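Proto-oncogene tyrosine-protein kinase receptor Ret (Danio rerio, PDB 7AMK) probably binds GDNF-family ligand and GFR-alpha co-receptor complexes through its extracellular cadherin-like domains and signals as a receptor tyrosine kinase. Local coordinates at residues Ile140-Pro146 against Thr190-Glu196; Glu229-Tyr235 against Phe260-Asp265; Thr282-Gln286 against Leu335-Val339. The protein carries 4 engineered substitutions. All blocks are in the same frame, centred on the assembly; numbering follows the deposited sequence.

Interaction 1. Residues Ile140-Pro146 against Thr190-Glu196; sequences ITENREP and TAQVDRE. With CA (calcium ion), chain L; CA (calcium ion), chain M.
With CG between its own backbone N and carbonyl carbon (chi1 64°) and the chain extended beyond, Glu142 reaches past Arg195 to two calcium ions, while Asp194, its CG swung anti to the backbone N (chi1 179°), turns a carboxylate to the one that Glu142 OE1 binds. This is the calcium-binding end of a cadherin domain, where acidic loops gather metal at the junction with the next domain. A glutamate suits the place because its long, extended chain carries a bridging carboxylate to both ions: OE1 of Glu142 joins Asp194 OD1 and Glu196 OE1 on one calcium, and Glu142 OE2 joins Glu196 OE2 on the other. The backbone N of Arg195 adds a hydrogen bond to Glu142 OE1 (3.0 Å), coming from above the carboxylate plane, which helps fix the group's rotation. Asp194 OD1 also accepts from Glu196 N, an Asx turn that shapes the loop around the metal. Farther back, Asn143 N bonds to Val193 O at 3.0 Å, and one water accepts from Arg144 N and Val193 N. Beside Ile226 of strand 215-227, which both touch, compact branched residues suit the apolar side: Ile140 CD1 meets Val193 CG2 at 4.2 Å, the two side chains crossing at about a right angle.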
loop_
_atom_site.group_PDB
_atom_site.type_symbol
_atom_site.label_atom_id
_atom_site.label_comp_id
_atom_site.label_asym_id
_atom_site.label_seq_id
_atom_site.Cartn_x
_atom_site.Cartn_y
_atom_site.Cartn_z
ATOM N N ILE A 140 6.878 42.132 -2.575
ATOM C CA ILE A 140 5.523 42.632 -2.437
ATOM C C ILE A 140 4.586 41.438 -2.583
ATOM O O ILE A 140 4.967 40.376 -3.074
ATOM C CB ILE A 140 5.200 43.718 -3.474
ATOM C CG1 ILE A 140 5.527 43.185 -4.867
ATOM C CG2 ILE A 140 6.042 44.934 -3.259
ATOM C CD1 ILE A 140 5.124 44.111 -5.974
ATOM N N THR A 141 3.347 41.626 -2.166
ATOM C CA THR A 141 2.343 40.593 -2.342
ATOM C C THR A 141 1.518 40.910 -3.581
ATOM O O THR A 141 1.326 42.074 -3.931
ATOM C CB THR A 141 1.448 40.470 -1.109
ATOM O OG1 THR A 141 2.268 40.202 0.027
ATOM C CG2 THR A 141 0.428 39.307 -1.269
ATOM N N GLU A 142 1.065 39.857 -4.260
ATOM C CA GLU A 142 0.216 40.027 -5.434
ATOM C C GLU A 142 -1.084 40.749 -5.046
ATOM O O GLU A 142 -1.443 40.854 -3.869
ATOM C CB GLU A 142 -0.062 38.655 -6.066
ATOM C CG GLU A 142 -0.842 37.720 -5.164
ATOM C CD GLU A 142 -1.417 36.512 -5.877
ATOM O OE1 GLU A 142 -1.505 36.497 -7.125
ATOM O OE2 GLU A 142 -1.778 35.564 -5.158
ATOM N N ASN A 143 -1.764 41.299 -6.053
ATOM C CA ASN A 143 -3.111 41.899 -5.892
ATOM C C ASN A 143 -3.131 43.049 -4.881
ATOM O O ASN A 143 -4.072 43.185 -4.095
ATOM C CB ASN A 143 -4.155 40.859 -5.478
ATOM C CG ASN A 143 -4.207 39.676 -6.408
ATOM O OD1 ASN A 143 -3.958 39.796 -7.602
ATOM N ND2 ASN A 143 -4.526 38.508 -5.857
ATOM N N ARG A 144 -2.098 43.884 -4.894
ATOM C CA ARG A 144 -1.969 44.968 -3.931
ATOM C C ARG A 144 -1.793 46.300 -4.645
ATOM O O ARG A 144 -1.348 46.361 -5.794
ATOM C CB ARG A 144 -0.775 44.763 -2.984
ATOM C CG ARG A 144 -0.932 43.653 -1.999
ATOM C CD ARG A 144 -2.040 43.950 -1.022
ATOM N NE ARG A 144 -2.078 42.935 0.027
ATOM C CZ ARG A 144 -2.776 41.811 -0.052
ATOM N NH1 ARG A 144 -3.516 41.535 -1.110
ATOM N NH2 ARG A 144 -2.734 40.943 0.956
ATOM N N GLU A 145 -2.069 47.361 -3.895
ATOM C CA GLU A 145 -2.023 48.726 -4.398
ATOM C C GLU A 145 -0.597 49.149 -4.772
ATOM O O GLU A 145 0.336 48.997 -3.970
ATOM C CB GLU A 145 -2.588 49.675 -3.335
ATOM C CG GLU A 145 -2.006 51.094 -3.358
ATOM C CD GLU A 145 -3.080 52.169 -3.167
ATOM O OE1 GLU A 145 -4.211 51.966 -3.662
ATOM O OE2 GLU A 145 -2.798 53.216 -2.539
ATOM N N PRO A 146 -0.410 49.720 -5.959
ATOM C CA PRO A 146 0.909 50.248 -6.344
ATOM C C PRO A 146 1.431 51.261 -5.333
ATOM O O PRO A 146 0.669 51.892 -4.594
ATOM C CB PRO A 146 0.645 50.927 -7.696
ATOM C CG PRO A 146 -0.725 50.455 -8.146
ATOM C CD PRO A 146 -1.479 50.039 -6.922
ATOM N N THR A 190 4.101 49.997 -10.180
ATOM C CA THR A 190 3.130 50.827 -10.873
ATOM C C THR A 190 1.772 50.146 -11.051
ATOM O O THR A 190 0.800 50.829 -11.376
ATOM C CB THR A 190 3.696 51.252 -12.240
ATOM O OG1 THR A 190 4.136 50.100 -12.966
ATOM C CG2 THR A 190 4.875 52.200 -12.075
ATOM N N ALA A 191 1.667 48.840 -10.809
ATOM C CA ALA A 191 0.407 48.126 -10.966
ATOM C C ALA A 191 0.331 46.961 -9.980
ATOM O O ALA A 191 1.326 46.568 -9.365
ATOM C CB ALA A 191 0.250 47.614 -12.400
ATOM N N GLN A 192 -0.878 46.419 -9.819
ATOM C CA GLN A 192 -1.024 45.141 -9.138
ATOM C C GLN A 192 -0.404 44.051 -9.996
ATOM O O GLN A 192 -0.484 44.087 -11.232
ATOM C CB GLN A 192 -2.498 44.817 -8.859
ATOM C CG GLN A 192 -3.249 45.830 -7.976
ATOM C CD GLN A 192 -4.602 45.307 -7.497
ATOM O OE1 GLN A 192 -5.135 44.337 -8.038
ATOM N NE2 GLN A 192 -5.157 45.946 -6.469
ATOM N N VAL A 193 0.203 43.068 -9.346
ATOM C CA VAL A 193 0.838 41.966 -10.049
ATOM C C VAL A 193 0.132 40.659 -9.667
ATOM O O VAL A 193 -0.729 40.624 -8.785
ATOM C CB VAL A 193 2.352 41.921 -9.763
ATOM C CG1 VAL A 193 2.933 43.259 -10.146
ATOM C CG2 VAL A 193 2.632 41.634 -8.257
ATOM N N ASP A 194 0.483 39.586 -10.376
ATOM C CA ASP A 194 -0.179 38.288 -10.258
ATOM C C ASP A 194 0.901 37.250 -10.013
ATOM O O ASP A 194 1.711 36.950 -10.906
ATOM C CB ASP A 194 -1.015 37.982 -11.514
ATOM C CG ASP A 194 -1.732 36.606 -11.459
ATOM O OD1 ASP A 194 -1.761 35.956 -10.392
ATOM O OD2 ASP A 194 -2.258 36.163 -12.505
ATOM N N ARG A 195 0.952 36.731 -8.784
ATOM C CA ARG A 195 1.960 35.733 -8.456
ATOM C C ARG A 195 1.877 34.559 -9.433
ATOM O O ARG A 195 2.902 33.990 -9.822
ATOM C CB ARG A 195 1.785 35.273 -7.007
ATOM C CG ARG A 195 2.976 34.492 -6.416
ATOM C CD ARG A 195 3.159 33.086 -6.994
ATOM N NE ARG A 195 1.979 32.253 -6.811
ATOM C CZ ARG A 195 1.895 30.951 -7.072
ATOM N NH1 ARG A 195 2.931 30.250 -7.505
ATOM N NH2 ARG A 195 0.733 30.333 -6.897
ATOM N N GLU A 196 0.666 34.211 -9.873
ATOM C CA GLU A 196 0.481 33.088 -10.787
ATOM C C GLU A 196 1.012 33.375 -12.186
ATOM O O GLU A 196 1.236 32.442 -12.960
ATOM C CB GLU A 196 -1.000 32.695 -10.874
ATOM C CG GLU A 196 -1.478 31.736 -9.765
ATOM C CD GLU A 196 -1.719 32.429 -8.403
ATOM O OE1 GLU A 196 -2.179 33.595 -8.395
ATOM O OE2 GLU A 196 -1.466 31.795 -7.347
HETATM CA CA CA L . -3.081 35.691 -8.552
HETATM CA CA CA M . -2.437 33.306 -5.515
HETATM O O HOH W 1 0.416 43.406 -6.267
HETATM O O HOH W 2 1.521 45.880 -6.607
HETATM O O HOH W 3 -4.718 34.715 -9.906
HETATM O O HOH W 4 -3.678 37.899 -8.982
#

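Interaction 2. Residues Glu229-Tyr235 against Phe260-Asp265; sequences EDDNSPY and FVYDRD. With CA (calcium ion), chain N; CA (calcium ion), chain M; CA (calcium ion), chain L.
Asp265 meets the 229-235 linker with a carboxylate shared between two calcium ions, in the manner of cadherin interdomain sites. Its CB points at the linker and lies 4.2 Å from Glu229 O. From there CG, anti to the carbonyl carbon (chi1 -59°), places one oxygen at each metal. OD1 binds the calcium that also takes Glu229 O and Asp231 OD1, and accepts Asn232 ND2 at 2.8 Å; Asp265 OD1 lies in the amide plane of Asn232, while ND2 comes from above the carboxylate plane. OD2 binds a different calcium, together with Asp230 OD1, Asn232 O and both oxygens of Asp263. Asp265 OD2 also takes Asn232 N on its syn lone pair, at 2.8 Å. Asparagine suits position 232 because its short side chain ends in an amide that can donate to Asp265 OD1. Asp263 OD1 accepts Asp265 N on its anti lone pair, an Asx turn that sets the second aspartate beside the first. Asn277 and Asp341 complete the site of the calcium bound by Asp265 OD2. Asp230 has a further polar partner in Thr343, and Asp231 in Asn143.

Beyond the metals Tyr235 pairs with Tyr262, antiparallel and hydrogen-bonded, with Tyr262 N to Tyr235 O at 2.9 Å. Tyr262 CB sits over one face of the Tyr235 ring, a CH-pi contact 4.0 Å from the centroid, and Pro234 CB packs on Val261 CG1 at 3.5 Å. So many carboxylates lie close together that, without the cations, their charges would probably repel; the fold at this junction is therefore likely to depend on bound calcium.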
loop_
_atom_site.group_PDB
_atom_site.type_symbol
_atom_site.label_atom_id
_atom_site.label_comp_id
_atom_site.label_asym_id
_atom_site.label_seq_id
_atom_site.Cartn_x
_atom_site.Cartn_y
_atom_site.Cartn_z
ATOM N N GLU A 229 -1.135 35.162 -2.444
ATOM C CA GLU A 229 -2.301 35.158 -1.580
ATOM C C GLU A 229 -3.287 34.134 -2.122
ATOM O O GLU A 229 -3.135 33.625 -3.233
ATOM C CB GLU A 229 -2.924 36.552 -1.467
ATOM C CG GLU A 229 -3.722 36.969 -2.638
ATOM C CD GLU A 229 -4.433 38.298 -2.384
ATOM O OE1 GLU A 229 -4.182 38.895 -1.315
ATOM O OE2 GLU A 229 -5.238 38.748 -3.240
ATOM N N ASP A 230 -4.296 33.815 -1.317
ATOM C CA ASP A 230 -5.263 32.772 -1.653
ATOM C C ASP A 230 -6.309 33.421 -2.553
ATOM O O ASP A 230 -7.275 34.023 -2.091
ATOM C CB ASP A 230 -5.859 32.163 -0.381
ATOM C CG ASP A 230 -6.886 31.042 -0.655
ATOM O OD1 ASP A 230 -7.100 30.631 -1.813
ATOM O OD2 ASP A 230 -7.488 30.579 0.330
ATOM N N ASP A 231 -6.094 33.323 -3.866
ATOM C CA ASP A 231 -6.996 33.965 -4.819
ATOM C C ASP A 231 -7.417 32.999 -5.921
ATOM O O ASP A 231 -7.826 33.438 -7.002
ATOM C CB ASP A 231 -6.365 35.247 -5.405
ATOM C CG ASP A 231 -5.114 34.963 -6.281
ATOM O OD1 ASP A 231 -4.678 33.800 -6.397
ATOM O OD2 ASP A 231 -4.581 35.925 -6.872
ATOM N N ASN A 232 -7.310 31.697 -5.671
ATOM C CA ASN A 232 -7.756 30.679 -6.608
ATOM C C ASN A 232 -8.533 29.617 -5.849
ATOM O O ASN A 232 -8.077 29.142 -4.809
ATOM C CB ASN A 232 -6.577 30.048 -7.354
ATOM C CG ASN A 232 -5.905 31.024 -8.309
ATOM O OD1 ASN A 232 -6.290 31.129 -9.474
ATOM N ND2 ASN A 232 -4.901 31.745 -7.813
ATOM N N SER A 233 -9.722 29.270 -6.363
ATOM C CA SER A 233 -10.490 28.244 -5.688
ATOM C C SER A 233 -10.044 26.853 -6.121
ATOM O O SER A 233 -9.544 26.667 -7.233
ATOM C CB SER A 233 -11.972 28.406 -5.980
ATOM O OG SER A 233 -12.191 28.476 -7.370
ATOM N N PRO A 234 -10.209 25.876 -5.236
ATOM C CA PRO A 234 -9.887 24.495 -5.589
ATOM C C PRO A 234 -10.848 23.952 -6.630
ATOM O O PRO A 234 -11.970 24.426 -6.784
ATOM C CB PRO A 234 -10.028 23.761 -4.262
ATOM C CG PRO A 234 -11.005 24.590 -3.491
ATOM C CD PRO A 234 -10.676 25.998 -3.848
ATOM N N TYR A 235 -10.383 22.946 -7.369
ATOM C CA TYR A 235 -11.191 22.352 -8.434
ATOM C C TYR A 235 -10.737 20.914 -8.675
ATOM O O TYR A 235 -9.597 20.523 -8.369
ATOM C CB TYR A 235 -11.098 23.149 -9.743
ATOM C CG TYR A 235 -9.688 23.191 -10.343
ATOM C CD1 TYR A 235 -8.776 24.159 -9.944
ATOM C CD2 TYR A 235 -9.277 22.265 -11.307
ATOM C CE1 TYR A 235 -7.468 24.211 -10.495
ATOM C CE2 TYR A 235 -7.984 22.308 -11.855
ATOM C CZ TYR A 235 -7.089 23.280 -11.446
ATOM O OH TYR A 235 -5.821 23.327 -11.978
ATOM N N PHE A 260 -8.388 13.675 -6.300
ATOM C CA PHE A 260 -7.394 14.734 -6.370
ATOM C C PHE A 260 -8.092 16.071 -6.539
ATOM O O PHE A 260 -8.988 16.204 -7.378
ATOM C CB PHE A 260 -6.424 14.505 -7.536
ATOM C CG PHE A 260 -5.533 13.311 -7.346
ATOM C CD1 PHE A 260 -4.381 13.410 -6.586
ATOM C CD2 PHE A 260 -5.867 12.091 -7.894
ATOM C CE1 PHE A 260 -3.560 12.307 -6.397
ATOM C CE2 PHE A 260 -5.060 10.986 -7.708
ATOM C CZ PHE A 260 -3.900 11.095 -6.958
ATOM N N VAL A 261 -7.678 17.055 -5.743
ATOM C CA VAL A 261 -8.177 18.419 -5.837
ATOM C C VAL A 261 -6.975 19.321 -6.047
ATOM O O VAL A 261 -5.934 19.125 -5.413
ATOM C CB VAL A 261 -8.982 18.818 -4.577
ATOM C CG1 VAL A 261 -9.144 20.334 -4.484
ATOM C CG2 VAL A 261 -10.332 18.083 -4.575
ATOM N N TYR A 262 -7.108 20.287 -6.941
ATOM C CA TYR A 262 -6.006 21.148 -7.322
ATOM C C TYR A 262 -6.298 22.591 -6.948
ATOM O O TYR A 262 -7.450 23.038 -6.967
ATOM C CB TYR A 262 -5.714 21.056 -8.828
ATOM C CG TYR A 262 -5.495 19.630 -9.285
ATOM C CD1 TYR A 262 -6.571 18.815 -9.643
ATOM C CD2 TYR A 262 -4.215 19.085 -9.336
ATOM C CE1 TYR A 262 -6.365 17.496 -10.053
ATOM C CE2 TYR A 262 -4.006 17.789 -9.733
ATOM C CZ TYR A 262 -5.070 16.990 -10.094
ATOM O OH TYR A 262 -4.820 15.687 -10.493
ATOM N N ASP A 263 -5.237 23.314 -6.598
ATOM C CA ASP A 263 -5.362 24.722 -6.229
ATOM C C ASP A 263 -4.116 25.437 -6.734
ATOM O O ASP A 263 -2.996 25.047 -6.388
ATOM C CB ASP A 263 -5.524 24.873 -4.706
ATOM C CG ASP A 263 -5.991 26.258 -4.288
ATOM O OD1 ASP A 263 -5.438 27.256 -4.771
ATOM O OD2 ASP A 263 -6.915 26.349 -3.463
ATOM N N ARG A 264 -4.301 26.465 -7.565
ATOM C CA ARG A 264 -3.149 27.140 -8.153
ATOM C C ARG A 264 -2.339 27.933 -7.139
ATOM O O ARG A 264 -1.174 28.254 -7.414
ATOM C CB ARG A 264 -3.602 28.050 -9.292
ATOM C CG ARG A 264 -4.217 27.254 -10.424
ATOM C CD ARG A 264 -4.503 28.101 -11.656
ATOM N NE ARG A 264 -5.073 27.266 -12.715
ATOM C CZ ARG A 264 -4.369 26.543 -13.579
ATOM N NH1 ARG A 264 -3.044 26.550 -13.573
ATOM N NH2 ARG A 264 -5.014 25.793 -14.472
ATOM N N ASP A 265 -2.917 28.249 -5.984
ATOM C CA ASP A 265 -2.193 28.934 -4.925
ATOM C C ASP A 265 -1.199 27.992 -4.236
ATOM O O ASP A 265 -1.377 26.771 -4.199
ATOM C CB ASP A 265 -3.165 29.497 -3.889
ATOM C CG ASP A 265 -4.146 30.479 -4.488
ATOM O OD1 ASP A 265 -3.719 31.306 -5.320
ATOM O OD2 ASP A 265 -5.352 30.422 -4.150
HETATM CA CA CA N . -6.670 28.730 -3.086
HETATM CA CA CA M . -2.437 33.306 -5.515
HETATM CA CA CA L . -3.081 35.691 -8.552
HETATM O O HOH W 5 -7.008 27.001 -8.695
HETATM O O HOH W 3 -4.718 34.715 -9.906
HETATM O O HOH W 4 -3.678 37.899 -8.982
#

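Interaction 3. Residues Thr282-Gln286 against Leu335-Val339; sequences TLMTQ and LGYLV. Engineered in segment 282-286: Gln286 (natural residue Asn). With NAG (2-acetamido-2-deoxy-beta-D-glucopyranose), chain E.
An antiparallel pairing at the edge of a beta sheet in the third cadherin-like domain joins Thr282-Thr285 to Leu335-Leu338, with strand 279-283 outermost. Thr282 and Leu338 form a hydrogen-bonded pair, Thr282 N reaching Leu338 O at 3.0 Å and Leu338 N reaching Thr282 O at 3.2 Å. Leu283 and Tyr337 follow as a non-hydrogen-bonded pair. Met284 is the centre of an inverse gamma turn, yet its N still donates to Gly336 O at 2.9 Å, from above the carbonyl plane. Glycine suits position 336 because Met284 CB closes tightly on the side where a CB would stand.

One face carries Leu283 and Tyr337. With CG anti to its backbone N (chi1 -167°), Tyr337 lays its ring beside the edge strand, and Thr282 N stands over one ring face, offset toward the rim. Leucines suit the neighbouring apolar patch, where Leu283 CD2 presses obliquely on Leu335 CD1 and Thr285 CG2 adds a second methyl. The other face carries Thr282, alongside Leu338 and pointing the same way. The Met284 thioether bends so that SD rests 3.9 Å from Leu338 CB. Leu338 CD2 approaches the acetyl oxygen O7 of an N-acetylglucosamine at 3.6 Å.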
loop_
_atom_site.group_PDB
_atom_site.type_symbol
_atom_site.label_atom_id
_atom_site.label_comp_id
_atom_site.label_asym_id
_atom_site.label_seq_id
_atom_site.Cartn_x
_atom_site.Cartn_y
_atom_site.Cartn_z
ATOM N N THR A 282 -15.354 18.253 5.405
ATOM C CA THR A 282 -16.388 17.857 6.354
ATOM C C THR A 282 -17.211 16.729 5.748
ATOM O O THR A 282 -17.762 16.886 4.656
ATOM C CB THR A 282 -17.287 19.040 6.715
ATOM O OG1 THR A 282 -17.833 19.597 5.515
ATOM C CG2 THR A 282 -16.493 20.106 7.445
ATOM N N LEU A 283 -17.281 15.598 6.452
ATOM C CA LEU A 283 -18.188 14.515 6.076
ATOM C C LEU A 283 -19.633 15.004 6.008
ATOM O O LEU A 283 -20.177 15.516 6.992
ATOM C CB LEU A 283 -18.081 13.373 7.083
ATOM C CG LEU A 283 -17.180 12.206 6.710
ATOM C CD1 LEU A 283 -17.356 11.081 7.718
ATOM C CD2 LEU A 283 -17.531 11.740 5.317
ATOM N N MET A 284 -20.265 14.827 4.850
ATOM C CA MET A 284 -21.639 15.284 4.651
ATOM C C MET A 284 -22.643 14.164 4.957
ATOM O O MET A 284 -23.448 13.768 4.116
ATOM C CB MET A 284 -21.814 15.804 3.229
ATOM C CG MET A 284 -20.966 17.016 2.874
ATOM S SD MET A 284 -21.519 18.512 3.724
ATOM C CE MET A 284 -20.454 18.444 5.171
ATOM N N THR A 285 -22.596 13.649 6.187
ATOM C CA THR A 285 -23.570 12.636 6.577
ATOM C C THR A 285 -23.745 12.626 8.088
ATOM O O THR A 285 -22.769 12.708 8.838
ATOM C CB THR A 285 -23.158 11.233 6.103
ATOM O OG1 THR A 285 -24.251 10.324 6.294
ATOM C CG2 THR A 285 -21.974 10.735 6.900
ATOM N N GLN A 286 -24.998 12.513 8.522
ATOM C CA GLN A 286 -25.330 12.199 9.907
ATOM C C GLN A 286 -25.693 10.717 9.944
ATOM O O GLN A 286 -26.837 10.344 9.682
ATOM C CB GLN A 286 -26.465 13.084 10.410
ATOM N N LEU A 335 -21.445 9.003 -0.377
ATOM C CA LEU A 335 -20.846 9.740 0.733
ATOM C C LEU A 335 -20.312 11.066 0.204
ATOM O O LEU A 335 -19.375 11.095 -0.600
ATOM C CB LEU A 335 -19.743 8.910 1.387
ATOM C CG LEU A 335 -18.862 9.555 2.466
ATOM C CD1 LEU A 335 -19.677 9.893 3.711
ATOM C CD2 LEU A 335 -17.677 8.665 2.825
ATOM N N GLY A 336 -20.917 12.164 0.638
ATOM C CA GLY A 336 -20.456 13.476 0.254
ATOM C C GLY A 336 -19.353 13.967 1.172
ATOM O O GLY A 336 -19.316 13.632 2.360
ATOM N N TYR A 337 -18.434 14.756 0.600
ATOM C CA TYR A 337 -17.336 15.349 1.364
ATOM C C TYR A 337 -17.093 16.762 0.840
ATOM O O TYR A 337 -16.597 16.933 -0.276
ATOM C CB TYR A 337 -16.071 14.493 1.275
ATOM C CG TYR A 337 -15.015 14.885 2.280
ATOM C CD1 TYR A 337 -15.119 14.491 3.605
ATOM C CD2 TYR A 337 -13.913 15.655 1.908
ATOM C CE1 TYR A 337 -14.166 14.848 4.531
ATOM C CE2 TYR A 337 -12.960 16.017 2.821
ATOM C CZ TYR A 337 -13.092 15.612 4.139
ATOM O OH TYR A 337 -12.144 15.950 5.081
ATOM N N LEU A 338 -17.452 17.767 1.640
ATOM C CA LEU A 338 -17.312 19.169 1.259
ATOM C C LEU A 338 -15.902 19.653 1.571
ATOM O O LEU A 338 -15.480 19.640 2.735
ATOM C CB LEU A 338 -18.328 20.036 1.995
ATOM C CG LEU A 338 -18.218 21.510 1.639
ATOM C CD1 LEU A 338 -18.762 21.743 0.244
ATOM C CD2 LEU A 338 -18.964 22.324 2.651
ATOM N N VAL A 339 -15.184 20.079 0.532
ATOM C CA VAL A 339 -13.843 20.638 0.658
ATOM C C VAL A 339 -13.944 22.156 0.545
ATOM O O VAL A 339 -14.371 22.688 -0.484
ATOM C CB VAL A 339 -12.895 20.076 -0.410
ATOM C CG1 VAL A 339 -11.613 20.878 -0.418
ATOM C CG2 VAL A 339 -12.588 18.592 -0.150
HETATM C C1 NAG E . -16.514 27.613 4.168
HETATM C C2 NAG E . -17.977 27.631 4.622
HETATM C C3 NAG E . -18.391 29.052 5.011
HETATM C C4 NAG E . -17.404 29.689 5.983
HETATM C C5 NAG E . -15.969 29.534 5.481
HETATM C C6 NAG E . -14.914 29.997 6.467
HETATM C C7 NAG E . -19.595 26.034 3.656
HETATM C C8 NAG E . -19.544 25.306 4.970
HETATM N N2 NAG E . -18.840 27.136 3.560
HETATM O O3 NAG E . -19.700 29.036 5.571
HETATM O O4 NAG E . -17.671 31.085 6.015
HETATM O O5 NAG E . -15.688 28.160 5.192
HETATM O O6 NAG E . -15.397 30.117 7.798
HETATM O O7 NAG E . -20.293 25.642 2.724
#

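How the interactions relate
Interactions 1 and 2 belong to one calcium-bound junction: their centres lie about 18 Å apart, and two calcium ions and two waters are common to both. Interaction 1 supplies ligands from the second cadherin-like domain, interaction 2 from the linker and the third. Direct contacts reinforce the metal bridge, with Arg144 NH1 forming a salt bridge to Glu229 OE1 (2.7 Å) and Asn143 ND2 probably hydrogen-bonded to Glu229 OE2. Interaction 3 sits farther along the third domain, its centre about 20 Å from that of interaction 2 and about 36 Å from that of interaction 1. Strand 279-283 follows strand 255-263 in the chain; the nearest atoms of interactions 2 and 3 are about 5 Å apart and do not touch.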